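Local structure of glutathione S-transferase family protein (3LXZ) at the interface of chains A and B. The protein probably catalyses the conjugation of reduced glutathione to a wide range of hydrophobic electrophiles, as a member of the glutathione S-transferase superfamily. Coordinates in Å, arbitrary orientation; residue numbers count along the deposited sequence, not the author numbering. Chains: chain A/B, Glutathione S-transferase family protein.

The interface of chains A and B. Residues chain A 85, 88-89, 92; chain B 58-60, 65.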
loop_
_atom_site.group_PDB
_atom_site.type_symbol
_atom_site.label_atom_id
_atom_site.label_comp_id
_atom_site.label_asym_id
_atom_site.label_seq_id
_atom_site.Cartn_x
_atom_site.Cartn_y
_atom_site.Cartn_z
ATOM N N PHE A 85 7.648 -14.515 -10.627
ATOM C CA PHE A 85 8.541 -13.433 -10.237
ATOM C C PHE A 85 8.178 -12.134 -10.976
ATOM O O PHE A 85 8.089 -11.049 -10.361
ATOM C CB PHE A 85 10.026 -13.819 -10.399
ATOM C CG PHE A 85 10.980 -12.743 -9.962
ATOM C CD1 PHE A 85 11.382 -12.672 -8.626
ATOM C CD2 PHE A 85 11.462 -11.809 -10.867
ATOM C CE1 PHE A 85 12.267 -11.635 -8.192
ATOM C CE2 PHE A 85 12.351 -10.797 -10.462
ATOM C CZ PHE A 85 12.748 -10.718 -9.120
ATOM N N ALA A 88 5.171 -10.488 -9.370
ATOM C CA ALA A 88 5.541 -9.797 -8.142
ATOM C C ALA A 88 6.291 -8.512 -8.448
ATOM O O ALA A 88 6.078 -7.504 -7.764
ATOM C CB ALA A 88 6.365 -10.725 -7.207
ATOM N N LYS A 89 7.097 -8.501 -9.514
ATOM C CA LYS A 89 7.800 -7.276 -9.914
ATOM C C LYS A 89 6.826 -6.190 -10.377
ATOM O O LYS A 89 7.007 -5.025 -10.026
ATOM C CB LYS A 89 8.858 -7.553 -11.000
ATOM C CG LYS A 89 10.125 -8.195 -10.453
ATOM C CD LYS A 89 10.858 -7.283 -9.429
ATOM C CE LYS A 89 11.359 -6.014 -10.051
ATOM N NZ LYS A 89 12.420 -5.377 -9.187
ATOM N N GLU A 92 5.310 -4.996 -7.065
ATOM C CA GLU A 92 6.316 -4.122 -6.403
ATOM C C GLU A 92 6.332 -2.702 -7.001
ATOM O O GLU A 92 6.234 -1.694 -6.285
ATOM C CB GLU A 92 7.705 -4.761 -6.440
ATOM C CG GLU A 92 8.786 -3.978 -5.709
ATOM C CD GLU A 92 10.185 -4.417 -6.124
ATOM O OE1 GLU A 92 10.425 -4.633 -7.348
ATOM O OE2 GLU A 92 11.059 -4.544 -5.225
ATOM N N GLY B 58 16.184 -12.826 -8.488
ATOM C CA GLY B 58 16.541 -11.483 -8.032
ATOM C C GLY B 58 15.802 -11.097 -6.764
ATOM O O GLY B 58 15.131 -11.924 -6.140
ATOM N N PHE B 59 15.926 -9.822 -6.426
ATOM C CA PHE B 59 15.392 -9.261 -5.216
ATOM C C PHE B 59 13.935 -8.831 -5.378
ATOM O O PHE B 59 13.561 -8.259 -6.416
ATOM C CB PHE B 59 16.208 -8.022 -4.866
ATOM C CG PHE B 59 17.624 -8.322 -4.403
ATOM C CD1 PHE B 59 17.840 -9.052 -3.244
ATOM C CD2 PHE B 59 18.727 -7.828 -5.102
ATOM C CE1 PHE B 59 19.131 -9.316 -2.776
ATOM C CE2 PHE B 59 20.034 -8.081 -4.634
ATOM C CZ PHE B 59 20.211 -8.850 -3.458
ATOM N N LEU B 60 13.142 -9.026 -4.319
ATOM C CA LEU B 60 11.777 -8.445 -4.212
ATOM C C LEU B 60 11.684 -7.684 -2.896
ATOM O O LEU B 60 12.107 -8.208 -1.874
ATOM C CB LEU B 60 10.716 -9.549 -4.218
ATOM C CG LEU B 60 10.437 -10.212 -5.544
ATOM C CD1 LEU B 60 9.505 -11.372 -5.297
ATOM C CD2 LEU B 60 9.729 -9.221 -6.543
ATOM N N VAL B 65 4.179 -7.570 -1.042
ATOM C CA VAL B 65 4.587 -8.143 -2.340
ATOM C C VAL B 65 5.322 -9.480 -2.137
ATOM O O VAL B 65 5.050 -10.467 -2.821
ATOM C CB VAL B 65 5.500 -7.149 -3.091
ATOM C CG1 VAL B 65 6.047 -7.775 -4.398
ATOM C CG2 VAL B 65 4.684 -5.866 -3.494
HETATM O O HOH W 1 14.526 -7.321 -8.761
HETATM O O HOH W 2 13.347 -5.183 -6.093
#
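B:Leu60, on strand 58-61, packs against A:Phe85, A:Ala88 and A:Lys89 along helix 84-106, and shows how one branched side chain can engage several partners on a facing helix. Its CG lies 3.5 Å from A:Phe85 CE1, just beyond that edge of the ring and raised to one side of its plane; the two side chains run past each other in opposite directions. With CG anti to the backbone N (chi1 -178°), A:Phe85 presents its CE1-CZ rim to the strand, where the B:Gly58 carbonyl oxygen lies beyond the same CE1 edge, displaced to the other side of the ring plane. The fork of B:Leu60 straddles the A:Ala88 methyl: CD1 and CD2 each sit 3.7 Å from CB. CD2 also meets the aliphatic stem of A:Lys89 at CD, crossing at a slant. B:Val65 from helix 63-73 rests both methyls on the partner helix backbone, with CG1 3.4 Å from A:Ala88 O and CG2 3.8 Å from A:Glu92 CA.

The other flank is polar and watery. Bends at chi2 and chi3 (-62° and -64°) curl A:Lys89 so that its ammonium forms a salt bridge with A:Glu92 OE1, 2.8 Å from NZ, through the syn lone pair of that oxygen. One water links A:Lys89 NZ to B:Phe59 O, and a second joins the same carbonyl to A:Glu92 OE2. Such links should tolerate small shifts better than the interlocked apolar side. As in dimers typical of this superfamily, the patch and its twin join the N-terminal domain of one subunit to the helical domain of the other, close to the glutathione-binding B:Thr63, and may thereby steady that site.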